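Local atomic coordinates of putative oxidoreductase FAD-binding subunit (Sulfolobus tokodaii, PDB entry 4ZOH), a protein that probably serves as the FAD-binding subunit of a molybdopterin-dependent oxidoreductase, passing electrons through its bound flavin. Residues A92-D97 against Y176-R181; S116-A121 against D185-G190. All coordinates share one frame; numbering follows the deposited sequence.

Interaction 1: residues A92-D97 against Y176-R181; sequences ASNIGD and YQKLER. With FAD (flavin-adenine dinucleotide), chain H.
Asn94 packs its side chain into the angle between Tyr176 and Lys178, ND2 lying 3.5 Å from Tyr176 CD2. The amide meets the ring at its edge, and the two planes stand 78° apart. On its other flank Asn94 runs alongside Lys178 in the opposite direction, with OD1 facing the lysine CB and the asparagine CB against CD. ND2 reaches the carbonyl O of Tyr176 through one water and also donates to the backbone of Glu90. A second water lies within bonding distance of both Asn94 OD1 and Glu180 OE1 and can probably link them, though not all its acceptors can be served at once.

Lys178 leaves the strand with CG anti to the backbone N (chi1 -170°) and stays extended to its tip, which carries NZ to within 2.8 Å of FAD O4. Lys178 NZ also donates to Asn94 O at 3.1 Å from above the carbonyl plane, bonds Asp185 O and salt-bridges Asp118 OD2, four acceptors sharing three protons. FAD O4 is gripped a second time by Gly96 N at 2.9 Å, and the ammonium would probably polarise the flavin carbonyl. A methionine in place of Lys178 would probably leave O4 with the Gly96 bond alone here and the Asp118 carboxylate without its counter-charge. Gly96 lies so close to the flavin that a side chain there would run into FAD N5.

The contact joins the end of helix 88-93 to strand 173-179, outermost in its sheet within this chain, with helix 119-125 touching both through Ala92 and Tyr176, and helix 257-276 packed on Gln177 and Leu179.

Interaction 2: residues S116-A121 against D185-G190; sequences SADYPA and DFAIVG. With FAD (flavin-adenine dinucleotide), chain H.
With CG beside the backbone N and anti to the carbonyl carbon (chi1 -85°), Phe186 swings its ring over the flavin, while its edge turns to the backbone of Ser116 and Ala117. Carbonyl O of Ser116 lies in the plane of the ring, 3.8 Å from Phe186 CD1. One face of the phenyl is filled by the isoalloxazine, whose C4X sits 3.5 Å above the centre of the phenyl; the nearest atoms are Phe186 CZ and FAD C10, 3.2 Å apart. Asp118 takes a similar first torsion, chi1 -64°, and this directs its carboxylate to the pyrimidine rim of the same cofactor.

The two grips on that rim are complementary. Asp118 N donates to FAD O2 at 3.0 Å and 161°, and FAD N3 donates back to OD2 of Asp118 at 3.1 Å along a more bent path. OD1 accepts from Tyr176 and OD2 is salt-bridged to Lys178; these partners hold the buried carboxylate in its rotation and probably offset its charge.

Elsewhere the two segments touch chiefly through small groups. Ala187 CB sits 4.0 Å from OD1 of Asp118, Ala121 CB comes near the carbonyl of Gly190, and Ser116 CB packs on the Ala187 carbonyl O. A water joins this same carbonyl to Ser116 OG.

Together, an aromatic ring over the isoalloxazine and an aspartate whose backbone N takes O2 and whose carboxylate takes N3 form the part of the FAD pocket around the isoalloxazine, built where the FAD-binding and CO dehydrogenase flavoprotein C-terminal families meet in one chain, consistent with the flavoprotein subunits of molybdenum hydroxylases.

In the fold
From the N terminus the chain reaches 92-97, then 116-121, and passes through strands 129-134, 137-142 and 160-167 of the five-stranded sheet before 176-181 and 185-190 return to the same place. Interaction 1 closes a loop of 78 intervening residues and interaction 2 one of 63; because their segments alternate, the loops cross rather than nest. Strands 173-179 and 189-198 are antiparallel neighbours that follow each other in the chain, so both contacts hold one corner of the four-stranded sheet against helices 88-93 and 119-125. The centres lie about 7 Å apart and are joined through Asp118. Both contacts touch FAD.

Interaction 1: residues A92-D97 against Y176-R181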
ATOM      1  N   ALA B  92      25.224  11.543  38.017  1.00 27.04           N
ATOM      2  CA  ALA B  92      24.819  10.654  36.881  1.00 27.33           C
ATOM      3  C   ALA B  92      23.315  10.705  36.643  1.00 29.59           C
ATOM      4  O   ALA B  92      22.900  10.751  35.483  1.00 31.79           O
ATOM      5  CB  ALA B  92      25.246   9.227  37.142  1.00 23.61           C
ATOM      6  N   SER B  93      22.531  10.725  37.748  1.00 26.47           N
ATOM      7  CA  SER B  93      21.062  10.881  37.767  1.00 26.26           C
ATOM      8  C   SER B  93      20.515  12.050  36.980  1.00 24.56           C
ATOM      9  O   SER B  93      19.330  12.064  36.585  1.00 23.25           O
ATOM     10  CB  SER B  93      20.597  11.086  39.220  1.00 27.32           C
ATOM     11  OG  SER B  93      20.628   9.830  39.893  1.00 40.49           O
ATOM     12  N   ASN B  94      21.288  13.117  36.959  1.00 22.51           N
ATOM     13  CA  ASN B  94      20.890  14.330  36.269  1.00 25.79           C
ATOM     14  C   ASN B  94      21.132  14.299  34.766  1.00 23.59           C
ATOM     15  O   ASN B  94      20.677  15.179  34.078  1.00 25.28           O
ATOM     16  CB  ASN B  94      21.710  15.518  36.822  1.00 28.14           C
ATOM     17  CG  ASN B  94      21.167  16.010  38.131  1.00 29.98           C
ATOM     18  OD1 ASN B  94      20.310  16.898  38.146  1.00 32.58           O
ATOM     19  ND2 ASN B  94      21.622  15.406  39.234  1.00 22.86           N
ATOM     20  N   ILE B  95      21.912  13.351  34.275  1.00 26.49           N
ATOM     21  CA  ILE B  95      22.312  13.377  32.861  1.00 25.57           C
ATOM     22  C   ILE B  95      21.097  13.164  31.950  1.00 26.56           C
ATOM     23  O   ILE B  95      20.226  12.327  32.241  1.00 24.98           O
ATOM     24  CB  ILE B  95      23.398  12.336  32.548  1.00 25.15           C
ATOM     25  CG1 ILE B  95      24.692  12.735  33.227  1.00 24.57           C
ATOM     26  CG2 ILE B  95      23.627  12.225  31.028  1.00 19.94           C
ATOM     27  CD1 ILE B  95      25.763  11.617  33.218  1.00 26.00           C
ATOM     28  N   GLY B  96      20.991  13.971  30.906  1.00 25.87           N
ATOM     29  CA  GLY B  96      19.897  13.754  29.922  1.00 24.77           C
ATOM     30  C   GLY B  96      18.534  13.258  30.390  1.00 24.53           C
ATOM     31  O   GLY B  96      17.895  13.884  31.247  1.00 25.88           O
ATOM     32  N   ASP B  97      18.046  12.155  29.810  1.00 21.13           N
ATOM     33  CA  ASP B  97      16.699  11.669  30.158  1.00 21.23           C
ATOM     34  C   ASP B  97      16.867  10.171  30.412  1.00 20.46           C
ATOM     35  O   ASP B  97      17.987   9.668  30.189  1.00 19.39           O
ATOM     36  CB  ASP B  97      15.719  12.022  29.032  1.00 23.39           C
ATOM     37  CG  ASP B  97      16.111  11.359  27.684  1.00 24.58           C
ATOM     38  OD1 ASP B  97      16.465  10.134  27.625  1.00 26.12           O
ATOM     39  OD2 ASP B  97      16.055  12.062  26.687  1.00 24.69           O
ATOM     40  N   TYR B 176      24.580  17.933  43.799  1.00 28.83           N
ATOM     41  CA  TYR B 176      24.828  18.398  42.419  1.00 25.93           C
ATOM     42  C   TYR B 176      23.684  19.305  42.108  1.00 28.45           C
ATOM     43  O   TYR B 176      22.534  18.910  42.294  1.00 30.03           O
ATOM     44  CB  TYR B 176      24.927  17.238  41.411  1.00 27.11           C
ATOM     45  CG  TYR B 176      25.256  17.748  40.023  1.00 27.65           C
ATOM     46  CD1 TYR B 176      26.409  18.488  39.803  1.00 25.72           C
ATOM     47  CD2 TYR B 176      24.403  17.491  38.924  1.00 26.37           C
ATOM     48  CE1 TYR B 176      26.700  19.007  38.565  1.00 26.46           C
ATOM     49  CE2 TYR B 176      24.717  17.988  37.651  1.00 25.72           C
ATOM     50  CZ  TYR B 176      25.876  18.739  37.493  1.00 25.44           C
ATOM     51  OH  TYR B 176      26.223  19.281  36.274  1.00 24.83           O
ATOM     52  N   GLN B 177      23.990  20.545  41.732  1.00 28.56           N
ATOM     53  CA  GLN B 177      22.957  21.540  41.315  1.00 29.84           C
ATOM     54  C   GLN B 177      23.085  21.723  39.798  1.00 27.98           C
ATOM     55  O   GLN B 177      24.162  22.005  39.295  1.00 27.80           O
ATOM     56  CB  GLN B 177      23.178  22.900  42.016  1.00 30.54           C
ATOM     57  CG  GLN B 177      23.036  22.839  43.553  1.00 29.67           C
ATOM     58  CD  GLN B 177      21.603  22.581  43.996  1.00 29.32           C
ATOM     59  OE1 GLN B 177      20.652  23.065  43.384  1.00 29.02           O
ATOM     60  NE2 GLN B 177      21.438  21.820  45.070  1.00 28.90           N
ATOM     61  N   LYS B 178      21.990  21.526  39.087  1.00 28.33           N
ATOM     62  CA  LYS B 178      22.019  21.620  37.662  1.00 28.80           C
ATOM     63  C   LYS B 178      20.988  22.631  37.260  1.00 25.31           C
ATOM     64  O   LYS B 178      19.816  22.436  37.488  1.00 27.76           O
ATOM     65  CB  LYS B 178      21.705  20.262  37.037  1.00 30.09           C
ATOM     66  CG  LYS B 178      21.952  20.232  35.538  1.00 31.49           C
ATOM     67  CD  LYS B 178      21.654  18.883  34.915  1.00 30.41           C
ATOM     68  CE  LYS B 178      21.838  18.986  33.400  1.00 31.18           C
ATOM     69  NZ  LYS B 178      21.964  17.677  32.733  1.00 28.34           N
ATOM     70  N   LEU B 179      21.430  23.699  36.632  1.00 24.37           N
ATOM     71  CA  LEU B 179      20.467  24.666  36.092  1.00 26.25           C
ATOM     72  C   LEU B 179      20.139  24.272  34.647  1.00 25.76           C
ATOM     73  O   LEU B 179      21.076  24.038  33.810  1.00 26.05           O
ATOM     74  CB  LEU B 179      21.012  26.111  36.172  1.00 25.86           C
ATOM     75  CG  LEU B 179      20.194  27.246  35.529  1.00 28.49           C
ATOM     76  CD1 LEU B 179      18.809  27.416  36.100  1.00 26.95           C
ATOM     77  CD2 LEU B 179      20.979  28.544  35.647  1.00 30.69           C
ATOM     78  N   GLU B 180      18.832  24.236  34.357  1.00 23.95           N
ATOM     79  CA  GLU B 180      18.318  23.788  33.050  1.00 27.69           C
ATOM     80  C   GLU B 180      16.973  24.430  32.721  1.00 27.07           C
ATOM     81  O   GLU B 180      16.085  24.604  33.565  1.00 25.41           O
ATOM     82  CB  GLU B 180      18.173  22.259  32.979  1.00 28.58           C
ATOM     83  CG  GLU B 180      17.264  21.674  34.051  1.00 28.15           C
ATOM     84  CD  GLU B 180      17.360  20.172  34.185  1.00 30.01           C
ATOM     85  OE1 GLU B 180      18.382  19.561  33.888  1.00 36.59           O
ATOM     86  OE2 GLU B 180      16.367  19.590  34.597  1.00 29.98           O
ATOM     87  N   ARG B 181      16.815  24.737  31.454  1.00 28.85           N
ATOM     88  CA  ARG B 181      15.548  25.260  31.010  1.00 31.85           C
ATOM     89  C   ARG B 181      14.477  24.189  31.006  1.00 31.85           C
ATOM     90  O   ARG B 181      13.337  24.471  31.386  1.00 33.37           O
ATOM     91  CB  ARG B 181      15.721  25.852  29.633  1.00 31.88           C
ATOM     92  CG  ARG B 181      14.507  26.665  29.211  1.00 37.07           C
ATOM     93  CD  ARG B 181      14.933  27.608  28.085  1.00 35.14           C
ATOM     94  NE  ARG B 181      15.705  26.893  27.049  1.00 35.03           N
ATOM     95  CZ  ARG B 181      16.082  27.443  25.890  1.00 35.93           C
ATOM     96  NH1 ARG B 181      15.790  28.741  25.613  1.00 30.45           N
ATOM     97  NH2 ARG B 181      16.754  26.706  25.032  1.00 30.94           N
TER
HETATM   98  PA  FAD H 301      29.780   7.418  22.627  1.00 31.37           P
HETATM   99  O1A FAD H 301      28.810   8.332  21.958  1.00 26.30           O
HETATM  100  O2A FAD H 301      29.822   5.982  22.323  1.00 28.95           O
HETATM  101  O5B FAD H 301      31.234   7.938  22.390  1.00 27.05           O
HETATM  102  C5B FAD H 301      31.535   9.357  22.558  1.00 27.92           C
HETATM  103  C4B FAD H 301      33.108   9.606  22.219  1.00 28.75           C
HETATM  104  O4B FAD H 301      34.013   8.782  23.058  1.00 32.61           O
HETATM  105  C3B FAD H 301      33.370   9.114  20.801  1.00 30.48           C
HETATM  106  O3B FAD H 301      34.281   9.985  20.177  1.00 30.11           O
HETATM  107  C2B FAD H 301      33.928   7.680  20.962  1.00 35.21           C
HETATM  108  O2B FAD H 301      34.764   7.246  19.882  1.00 36.33           O
HETATM  109  C1B FAD H 301      34.766   7.814  22.187  1.00 33.00           C
HETATM  110  N9A FAD H 301      34.770   6.778  23.213  1.00 27.97           N
HETATM  111  C8A FAD H 301      33.739   6.143  23.765  1.00 28.84           C
HETATM  112  N7A FAD H 301      34.192   5.329  24.747  1.00 28.13           N
HETATM  113  C5A FAD H 301      35.538   5.476  24.805  1.00 30.32           C
HETATM  114  C6A FAD H 301      36.552   4.925  25.617  1.00 30.96           C
HETATM  115  N6A FAD H 301      36.191   4.069  26.569  1.00 28.51           N
HETATM  116  N1A FAD H 301      37.836   5.272  25.410  1.00 31.36           N
HETATM  117  C2A FAD H 301      38.187   6.202  24.483  1.00 30.10           C
HETATM  118  N3A FAD H 301      37.247   6.734  23.696  1.00 29.98           N
HETATM  119  C4A FAD H 301      35.914   6.398  23.834  1.00 29.02           C
HETATM  120  N1  FAD H 301      25.465  14.394  28.730  1.00 28.74           N
HETATM  121  C2  FAD H 301      25.560  15.150  29.894  1.00 26.55           C
HETATM  122  O2  FAD H 301      26.616  15.187  30.492  1.00 23.97           O
HETATM  123  N3  FAD H 301      24.487  15.839  30.373  1.00 25.74           N
HETATM  124  C4  FAD H 301      23.304  15.827  29.712  1.00 26.38           C
HETATM  125  O4  FAD H 301      22.352  16.431  30.216  1.00 24.00           O
HETATM  126  C4X FAD H 301      23.199  15.092  28.511  1.00 25.51           C
HETATM  127  N5  FAD H 301      21.996  15.072  27.841  1.00 25.20           N
HETATM  128  C5X FAD H 301      21.914  14.344  26.616  1.00 26.56           C
HETATM  129  C6  FAD H 301      20.712  14.384  25.917  1.00 24.09           C
HETATM  130  C7  FAD H 301      20.577  13.655  24.725  1.00 24.87           C
HETATM  131  C7M FAD H 301      19.211  13.743  24.008  1.00 21.19           C
HETATM  132  C8  FAD H 301      21.669  12.917  24.223  1.00 26.15           C
HETATM  133  C8M FAD H 301      21.609  12.115  22.895  1.00 23.48           C
HETATM  134  C9  FAD H 301      22.901  12.918  24.903  1.00 26.33           C
HETATM  135  C9A FAD H 301      23.013  13.615  26.110  1.00 26.77           C
HETATM  136  N10 FAD H 301      24.226  13.643  26.832  1.00 27.75           N
HETATM  137  C10 FAD H 301      24.282  14.381  28.029  1.00 26.29           C
HETATM  138  C1' FAD H 301      25.418  12.933  26.380  1.00 27.23           C
HETATM  139  C2' FAD H 301      25.436  11.485  26.903  1.00 25.50           C
HETATM  140  O2' FAD H 301      25.746  11.527  28.312  1.00 30.16           O
HETATM  141  C3' FAD H 301      26.427  10.577  26.121  1.00 25.92           C
HETATM  142  O3' FAD H 301      26.080   9.239  26.486  1.00 24.54           O
HETATM  143  C4' FAD H 301      27.886  10.821  26.473  1.00 28.72           C
HETATM  144  O4' FAD H 301      28.161  12.211  26.300  1.00 26.39           O
HETATM  145  C5' FAD H 301      28.845   9.991  25.594  1.00 25.16           C
HETATM  146  O5' FAD H 301      28.891   8.673  26.202  1.00 27.31           O
HETATM  147  P   FAD H 301      28.596   7.394  25.328  1.00 30.70           P
HETATM  148  O1P FAD H 301      28.973   6.194  26.132  1.00 29.68           O
HETATM  149  O2P FAD H 301      27.218   7.440  24.789  1.00 26.72           O
HETATM  150  O3P FAD H 301      29.696   7.632  24.219  1.00 28.30           O
HETATM  151  O   HOH W   1      20.879  16.717  41.918  1.00 31.81           O
HETATM  152  O   HOH W   2      18.496  17.493  35.912  1.00 32.11           O

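Interaction 2: residues S116-A121 against D185-G190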
ATOM      1  N   SER B 116      29.687  21.289  28.705  1.00 33.00           N
ATOM      2  CA  SER B 116      28.512  21.371  29.590  1.00 30.90           C
ATOM      3  C   SER B 116      28.099  20.054  30.172  1.00 25.54           C
ATOM      4  O   SER B 116      27.049  19.982  30.754  1.00 28.69           O
ATOM      5  CB  SER B 116      27.305  21.964  28.868  1.00 33.60           C
ATOM      6  OG  SER B 116      27.707  23.146  28.258  1.00 34.35           O
ATOM      7  N   ALA B 117      28.893  19.015  30.009  1.00 25.23           N
ATOM      8  CA  ALA B 117      28.623  17.693  30.658  1.00 26.14           C
ATOM      9  C   ALA B 117      28.444  17.776  32.162  1.00 29.51           C
ATOM     10  O   ALA B 117      29.039  18.650  32.835  1.00 30.72           O
ATOM     11  CB  ALA B 117      29.743  16.684  30.351  1.00 23.25           C
ATOM     12  N   ASP B 118      27.703  16.817  32.710  1.00 29.94           N
ATOM     13  CA  ASP B 118      27.542  16.723  34.157  1.00 31.39           C
ATOM     14  C   ASP B 118      28.768  16.157  34.894  1.00 28.54           C
ATOM     15  O   ASP B 118      29.292  16.826  35.821  1.00 28.39           O
ATOM     16  CB  ASP B 118      26.235  16.023  34.518  1.00 26.42           C
ATOM     17  CG  ASP B 118      25.050  16.808  34.059  1.00 29.98           C
ATOM     18  OD1 ASP B 118      25.080  18.069  34.291  1.00 25.42           O
ATOM     19  OD2 ASP B 118      24.099  16.197  33.440  1.00 27.86           O
ATOM     20  N   TYR B 119      29.284  15.012  34.444  1.00 26.55           N
ATOM     21  CA  TYR B 119      30.294  14.306  35.244  1.00 27.36           C
ATOM     22  C   TYR B 119      31.513  15.174  35.629  1.00 32.37           C
ATOM     23  O   TYR B 119      31.971  15.064  36.750  1.00 30.99           O
ATOM     24  CB  TYR B 119      30.823  13.048  34.579  1.00 26.03           C
ATOM     25  CG  TYR B 119      29.917  11.836  34.581  1.00 25.46           C
ATOM     26  CD1 TYR B 119      29.280  11.392  35.751  1.00 29.43           C
ATOM     27  CD2 TYR B 119      29.758  11.079  33.391  1.00 26.90           C
ATOM     28  CE1 TYR B 119      28.490  10.236  35.730  1.00 29.84           C
ATOM     29  CE2 TYR B 119      29.003   9.938  33.361  1.00 25.26           C
ATOM     30  CZ  TYR B 119      28.370   9.519  34.522  1.00 26.93           C
ATOM     31  OH  TYR B 119      27.556   8.425  34.436  1.00 28.74           O
ATOM     32  N   PRO B 120      32.061  15.978  34.688  1.00 32.01           N
ATOM     33  CA  PRO B 120      33.322  16.693  34.979  1.00 35.28           C
ATOM     34  C   PRO B 120      33.243  17.608  36.196  1.00 32.52           C
ATOM     35  O   PRO B 120      34.218  17.760  36.868  1.00 31.19           O
ATOM     36  CB  PRO B 120      33.552  17.548  33.702  1.00 36.50           C
ATOM     37  CG  PRO B 120      32.883  16.757  32.615  1.00 37.51           C
ATOM     38  CD  PRO B 120      31.634  16.231  33.296  1.00 35.28           C
ATOM     39  N   ALA B 121      32.082  18.181  36.475  1.00 33.01           N
ATOM     40  CA  ALA B 121      31.939  18.956  37.696  1.00 32.78           C
ATOM     41  C   ALA B 121      32.199  18.080  38.937  1.00 34.41           C
ATOM     42  O   ALA B 121      32.936  18.502  39.821  1.00 30.86           O
ATOM     43  CB  ALA B 121      30.605  19.653  37.776  1.00 27.77           C
ATOM     44  N   ASP B 185      17.737  18.559  29.341  1.00 25.57           N
ATOM     45  CA  ASP B 185      18.761  19.393  28.680  1.00 23.65           C
ATOM     46  C   ASP B 185      20.122  19.166  29.347  1.00 25.76           C
ATOM     47  O   ASP B 185      20.169  18.707  30.510  1.00 23.42           O
ATOM     48  CB  ASP B 185      18.450  20.890  28.857  1.00 28.12           C
ATOM     49  CG  ASP B 185      17.166  21.349  28.205  1.00 29.98           C
ATOM     50  OD1 ASP B 185      16.529  20.605  27.417  1.00 31.36           O
ATOM     51  OD2 ASP B 185      16.778  22.518  28.496  1.00 34.36           O
ATOM     52  N   PHE B 186      21.208  19.507  28.635  1.00 22.37           N
ATOM     53  CA  PHE B 186      22.513  19.734  29.203  1.00 25.19           C
ATOM     54  C   PHE B 186      22.473  20.926  30.208  1.00 26.57           C
ATOM     55  O   PHE B 186      21.572  21.804  30.177  1.00 26.20           O
ATOM     56  CB  PHE B 186      23.452  20.114  28.079  1.00 24.92           C
ATOM     57  CG  PHE B 186      24.051  18.928  27.375  1.00 30.26           C
ATOM     58  CD1 PHE B 186      25.253  18.385  27.813  1.00 28.03           C
ATOM     59  CD2 PHE B 186      23.381  18.307  26.271  1.00 30.27           C
ATOM     60  CE1 PHE B 186      25.829  17.293  27.152  1.00 31.50           C
ATOM     61  CE2 PHE B 186      23.960  17.201  25.640  1.00 29.64           C
ATOM     62  CZ  PHE B 186      25.178  16.710  26.073  1.00 32.58           C
ATOM     63  N   ALA B 187      23.443  20.965  31.096  1.00 30.15           N
ATOM     64  CA  ALA B 187      23.554  22.090  32.059  1.00 28.92           C
ATOM     65  C   ALA B 187      23.756  23.463  31.423  1.00 27.07           C
ATOM     66  O   ALA B 187      24.608  23.590  30.561  1.00 27.20           O
ATOM     67  CB  ALA B 187      24.693  21.818  33.029  1.00 27.32           C
ATOM     68  N   ILE B 188      22.944  24.446  31.832  1.00 26.11           N
ATOM     69  CA  ILE B 188      23.235  25.864  31.612  1.00 29.10           C
ATOM     70  C   ILE B 188      24.376  26.244  32.591  1.00 31.58           C
ATOM     71  O   ILE B 188      25.353  26.893  32.212  1.00 32.84           O
ATOM     72  CB  ILE B 188      22.020  26.786  31.897  1.00 30.31           C
ATOM     73  CG1 ILE B 188      20.910  26.632  30.823  1.00 27.66           C
ATOM     74  CG2 ILE B 188      22.495  28.249  31.971  1.00 31.08           C
ATOM     75  CD1 ILE B 188      19.541  27.028  31.296  1.00 22.95           C
ATOM     76  N   VAL B 189      24.223  25.851  33.853  1.00 28.84           N
ATOM     77  CA  VAL B 189      25.289  25.912  34.859  1.00 29.69           C
ATOM     78  C   VAL B 189      25.212  24.617  35.706  1.00 26.80           C
ATOM     79  O   VAL B 189      24.127  24.192  36.075  1.00 26.06           O
ATOM     80  CB  VAL B 189      25.131  27.155  35.771  1.00 25.53           C
ATOM     81  CG1 VAL B 189      26.225  27.108  36.829  1.00 24.90           C
ATOM     82  CG2 VAL B 189      25.209  28.480  34.964  1.00 24.81           C
ATOM     83  N   GLY B 190      26.336  23.993  35.986  1.00 29.31           N
ATOM     84  CA  GLY B 190      26.336  22.893  36.950  1.00 27.43           C
ATOM     85  C   GLY B 190      27.334  23.091  38.081  1.00 27.88           C
ATOM     86  O   GLY B 190      28.492  23.415  37.831  1.00 23.99           O
TER
HETATM   87  PA  FAD H 301      29.780   7.418  22.627  1.00 31.37           P
HETATM   88  O1A FAD H 301      28.810   8.332  21.958  1.00 26.30           O
HETATM   89  O2A FAD H 301      29.822   5.982  22.323  1.00 28.95           O
HETATM   90  O5B FAD H 301      31.234   7.938  22.390  1.00 27.05           O
HETATM   91  C5B FAD H 301      31.535   9.357  22.558  1.00 27.92           C
HETATM   92  C4B FAD H 301      33.108   9.606  22.219  1.00 28.75           C
HETATM   93  O4B FAD H 301      34.013   8.782  23.058  1.00 32.61           O
HETATM   94  C3B FAD H 301      33.370   9.114  20.801  1.00 30.48           C
HETATM   95  O3B FAD H 301      34.281   9.985  20.177  1.00 30.11           O
HETATM   96  C2B FAD H 301      33.928   7.680  20.962  1.00 35.21           C
HETATM   97  O2B FAD H 301      34.764   7.246  19.882  1.00 36.33           O
HETATM   98  C1B FAD H 301      34.766   7.814  22.187  1.00 33.00           C
HETATM   99  N9A FAD H 301      34.770   6.778  23.213  1.00 27.97           N
HETATM  100  C8A FAD H 301      33.739   6.143  23.765  1.00 28.84           C
HETATM  101  N7A FAD H 301      34.192   5.329  24.747  1.00 28.13           N
HETATM  102  C5A FAD H 301      35.538   5.476  24.805  1.00 30.32           C
HETATM  103  C6A FAD H 301      36.552   4.925  25.617  1.00 30.96           C
HETATM  104  N6A FAD H 301      36.191   4.069  26.569  1.00 28.51           N
HETATM  105  N1A FAD H 301      37.836   5.272  25.410  1.00 31.36           N
HETATM  106  C2A FAD H 301      38.187   6.202  24.483  1.00 30.10           C
HETATM  107  N3A FAD H 301      37.247   6.734  23.696  1.00 29.98           N
HETATM  108  C4A FAD H 301      35.914   6.398  23.834  1.00 29.02           C
HETATM  109  N1  FAD H 301      25.465  14.394  28.730  1.00 28.74           N
HETATM  110  C2  FAD H 301      25.560  15.150  29.894  1.00 26.55           C
HETATM  111  O2  FAD H 301      26.616  15.187  30.492  1.00 23.97           O
HETATM  112  N3  FAD H 301      24.487  15.839  30.373  1.00 25.74           N
HETATM  113  C4  FAD H 301      23.304  15.827  29.712  1.00 26.38           C
HETATM  114  O4  FAD H 301      22.352  16.431  30.216  1.00 24.00           O
HETATM  115  C4X FAD H 301      23.199  15.092  28.511  1.00 25.51           C
HETATM  116  N5  FAD H 301      21.996  15.072  27.841  1.00 25.20           N
HETATM  117  C5X FAD H 301      21.914  14.344  26.616  1.00 26.56           C
HETATM  118  C6  FAD H 301      20.712  14.384  25.917  1.00 24.09           C
HETATM  119  C7  FAD H 301      20.577  13.655  24.725  1.00 24.87           C
HETATM  120  C7M FAD H 301      19.211  13.743  24.008  1.00 21.19           C
HETATM  121  C8  FAD H 301      21.669  12.917  24.223  1.00 26.15           C
HETATM  122  C8M FAD H 301      21.609  12.115  22.895  1.00 23.48           C
HETATM  123  C9  FAD H 301      22.901  12.918  24.903  1.00 26.33           C
HETATM  124  C9A FAD H 301      23.013  13.615  26.110  1.00 26.77           C
HETATM  125  N10 FAD H 301      24.226  13.643  26.832  1.00 27.75           N
HETATM  126  C10 FAD H 301      24.282  14.381  28.029  1.00 26.29           C
HETATM  127  C1' FAD H 301      25.418  12.933  26.380  1.00 27.23           C
HETATM  128  C2' FAD H 301      25.436  11.485  26.903  1.00 25.50           C
HETATM  129  O2' FAD H 301      25.746  11.527  28.312  1.00 30.16           O
HETATM  130  C3' FAD H 301      26.427  10.577  26.121  1.00 25.92           C
HETATM  131  O3' FAD H 301      26.080   9.239  26.486  1.00 24.54           O
HETATM  132  C4' FAD H 301      27.886  10.821  26.473  1.00 28.72           C
HETATM  133  O4' FAD H 301      28.161  12.211  26.300  1.00 26.39           O
HETATM  134  C5' FAD H 301      28.845   9.991  25.594  1.00 25.16           C
HETATM  135  O5' FAD H 301      28.891   8.673  26.202  1.00 27.31           O
HETATM  136  P   FAD H 301      28.596   7.394  25.328  1.00 30.70           P
HETATM  137  O1P FAD H 301      28.973   6.194  26.132  1.00 29.68           O
HETATM  138  O2P FAD H 301      27.218   7.440  24.789  1.00 26.72           O
HETATM  139  O3P FAD H 301      29.696   7.632  24.219  1.00 28.30           O
HETATM  140  O   HOH W   3      25.684  24.977  28.486  1.00 46.84           O